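PDB 3HAZ: proline dehydrogenase from Bradyrhizobium japonicum USDA 110, which oxidises proline to glutamate in two steps, probably as a carbon and nitrogen source, using an FAD-dependent proline dehydrogenase and an NAD-dependent aldehyde dehydrogenase. Local coordinates for residues S237-A242 against D280-D285. Sequence-based numbering, arbitrary orientation.
Sequences SVKLSA and DAEEAD. With FAD (flavin-adenine dinucleotide), chain C; SO4 (sulfate ion), chain K.
Glu282 OE2 is held by two bonds, from Ser241 N (3.2 Å) and from a water; OE1 accepts from Ser241 OG at 2.7 Å. Both Ser241 bonds use syn lone pairs, and the two oxygens clamp its N and OG in the first turn of helix 240-243, where the buried N-H would probably stabilise the carboxylate charge. CG lies anti to the carbonyl carbon and the extended chain reaches across the aliphatic part of Lys239. The water also accepts from Leu240 N and donates to Asp280 O, tying the start of that helix to the loop after strand 276-279. A glutamine here would probably weaken this grip, since an amide nitrogen cannot accept from Ser241. Nearer the flavin, Asp280 N bonds Val238 O almost straight (2.7 Å, 168°). Lys239 bends at chi4 (56°) to bring NZ to the anti lone pair of Asp280 OD2 at 2.8 Å; Asp280 OD1 pairs with Arg341, which also binds Ser237 OG. Ala281 holds the flavin twice, N to O4 (2.9 Å) and O to N3 (2.6 Å). The contact joins the C-terminal ends of parallel strands 235-238 and 276-279 in the proline dehydrogenase barrel, helices 204-223 and 252-272 packing against Val238.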
# COMPACT_ATOMS: atom_id res chain seq x y z
N SER A 237 41.00 -32.98 -23.89
CA SER A 237 40.87 -31.99 -22.82
C SER A 237 41.32 -32.60 -21.50
O SER A 237 40.97 -33.74 -21.18
CB SER A 237 39.43 -31.51 -22.69
OG SER A 237 39.10 -30.57 -23.68
N VAL A 238 42.07 -31.81 -20.74
CA VAL A 238 42.69 -32.26 -19.50
C VAL A 238 42.42 -31.26 -18.38
O VAL A 238 42.38 -30.06 -18.63
CB VAL A 238 44.20 -32.43 -19.70
CG1 VAL A 238 44.95 -32.32 -18.39
CG2 VAL A 238 44.50 -33.75 -20.41
N LYS A 239 42.21 -31.76 -17.16
CA LYS A 239 41.99 -30.91 -15.99
C LYS A 239 43.12 -31.04 -14.97
O LYS A 239 43.42 -32.13 -14.49
CB LYS A 239 40.66 -31.25 -15.32
CG LYS A 239 39.44 -30.61 -15.96
CD LYS A 239 38.18 -31.00 -15.22
CE LYS A 239 36.95 -30.30 -15.79
NZ LYS A 239 36.81 -30.57 -17.24
N LEU A 240 43.73 -29.91 -14.62
CA LEU A 240 44.81 -29.93 -13.64
C LEU A 240 44.37 -30.55 -12.31
O LEU A 240 45.17 -31.24 -11.67
CB LEU A 240 45.37 -28.53 -13.40
CG LEU A 240 45.88 -27.86 -14.68
CD1 LEU A 240 46.40 -26.46 -14.43
CD2 LEU A 240 46.96 -28.73 -15.32
N SER A 241 43.12 -30.34 -11.90
CA SER A 241 42.68 -30.87 -10.61
C SER A 241 42.63 -32.40 -10.62
O SER A 241 42.68 -33.04 -9.58
CB SER A 241 41.33 -30.28 -10.18
OG SER A 241 40.25 -30.82 -10.95
N ALA A 242 42.53 -32.98 -11.81
CA ALA A 242 42.54 -34.44 -11.94
C ALA A 242 43.95 -35.01 -11.74
O ALA A 242 44.11 -36.17 -11.35
CB ALA A 242 42.00 -34.85 -13.31
N ASP A 280 41.81 -27.53 -19.49
CA ASP A 280 40.52 -26.91 -19.17
C ASP A 280 40.69 -25.82 -18.12
O ASP A 280 41.67 -25.81 -17.36
CB ASP A 280 39.54 -27.97 -18.65
CG ASP A 280 39.01 -28.89 -19.75
OD1 ASP A 280 39.20 -28.58 -20.95
OD2 ASP A 280 38.40 -29.92 -19.40
N ALA A 281 39.73 -24.90 -18.08
CA ALA A 281 39.70 -23.87 -17.05
C ALA A 281 38.69 -24.27 -15.99
O ALA A 281 37.58 -24.72 -16.32
CB ALA A 281 39.34 -22.53 -17.66
N GLU A 282 39.06 -24.12 -14.73
CA GLU A 282 38.21 -24.55 -13.63
C GLU A 282 37.79 -23.36 -12.76
O GLU A 282 37.51 -22.28 -13.29
CB GLU A 282 38.90 -25.67 -12.83
CG GLU A 282 39.29 -26.84 -13.75
CD GLU A 282 39.90 -28.03 -13.03
OE1 GLU A 282 39.15 -28.79 -12.37
OE2 GLU A 282 41.13 -28.23 -13.15
N GLU A 283 37.75 -23.53 -11.44
CA GLU A 283 37.25 -22.46 -10.57
C GLU A 283 38.16 -21.24 -10.58
O GLU A 283 39.37 -21.34 -10.85
CB GLU A 283 37.05 -22.95 -9.14
CG GLU A 283 36.10 -24.12 -9.00
CD GLU A 283 36.77 -25.47 -9.26
OE1 GLU A 283 37.93 -25.51 -9.71
OE2 GLU A 283 36.12 -26.51 -9.02
N ALA A 284 37.59 -20.08 -10.27
CA ALA A 284 38.33 -18.83 -10.28
C ALA A 284 39.50 -18.82 -9.31
O ALA A 284 40.53 -18.19 -9.58
CB ALA A 284 37.39 -17.65 -9.99
N ASP A 285 39.37 -19.51 -8.18
CA ASP A 285 40.44 -19.51 -7.19
C ASP A 285 41.63 -20.37 -7.63
O ASP A 285 42.68 -20.36 -6.99
CB ASP A 285 39.95 -19.87 -5.78
CG ASP A 285 39.46 -21.30 -5.66
OD1 ASP A 285 39.55 -22.06 -6.64
OD2 ASP A 285 38.98 -21.66 -4.56
PA FAD C . 24.74 -19.51 -23.30
O1A FAD C . 23.21 -19.97 -22.95
O2A FAD C . 24.79 -18.44 -24.30
O5B FAD C . 25.45 -18.96 -21.94
C5B FAD C . 25.41 -19.79 -20.81
C4B FAD C . 26.37 -19.25 -19.75
O4B FAD C . 26.46 -17.74 -19.51
C3B FAD C . 26.91 -19.94 -18.65
O3B FAD C . 27.41 -21.25 -18.85
C2B FAD C . 27.71 -18.89 -17.91
O2B FAD C . 29.12 -18.92 -18.09
C1B FAD C . 27.05 -17.60 -18.23
N9A FAD C . 26.02 -17.12 -17.33
C8A FAD C . 24.78 -17.70 -17.05
N7A FAD C . 24.12 -16.87 -16.18
C5A FAD C . 24.97 -15.76 -15.93
C6A FAD C . 24.81 -14.54 -15.06
N6A FAD C . 23.59 -14.34 -14.29
N1A FAD C . 25.76 -13.64 -15.01
C2A FAD C . 26.94 -13.80 -15.76
N3A FAD C . 27.10 -14.98 -16.58
C4A FAD C . 26.10 -15.92 -16.64
N1 FAD C . 33.74 -23.86 -19.18
C2 FAD C . 34.71 -23.73 -18.22
O2 FAD C . 34.45 -22.98 -17.09
N3 FAD C . 35.96 -24.41 -18.37
C4 FAD C . 36.19 -25.19 -19.47
O4 FAD C . 37.44 -25.80 -19.65
C4X FAD C . 35.18 -25.32 -20.48
N5 FAD C . 35.43 -26.16 -21.70
C5X FAD C . 34.41 -26.29 -22.68
C6 FAD C . 34.65 -27.12 -23.87
C7 FAD C . 33.64 -27.24 -24.85
C7M FAD C . 33.89 -28.12 -26.07
C8 FAD C . 32.35 -26.52 -24.69
C8M FAD C . 31.24 -26.64 -25.74
C9 FAD C . 32.13 -25.73 -23.55
C9A FAD C . 33.17 -25.61 -22.52
N10 FAD C . 32.95 -24.78 -21.33
C10 FAD C . 33.98 -24.66 -20.33
C1' FAD C . 31.74 -23.91 -21.19
C2' FAD C . 30.53 -24.52 -20.44
O2' FAD C . 30.68 -25.94 -20.35
C3' FAD C . 29.23 -24.10 -21.15
O3' FAD C . 29.05 -24.88 -22.33
C4' FAD C . 29.22 -22.58 -21.54
O4' FAD C . 29.61 -21.67 -20.57
C5' FAD C . 27.89 -22.16 -22.22
O5' FAD C . 28.02 -21.02 -23.05
P FAD C . 27.02 -20.91 -24.37
O1P FAD C . 27.44 -19.57 -25.27
O2P FAD C . 27.09 -22.15 -25.15
O3P FAD C . 25.49 -20.86 -23.79
S SO4 K . 33.48 -28.45 -18.83
O1 SO4 K . 33.22 -28.01 -20.19
O2 SO4 K . 32.47 -27.85 -17.96
O3 SO4 K . 33.37 -29.91 -18.75
O4 SO4 K . 34.82 -28.04 -18.41
O HOH W 1 42.48 -27.09 -14.94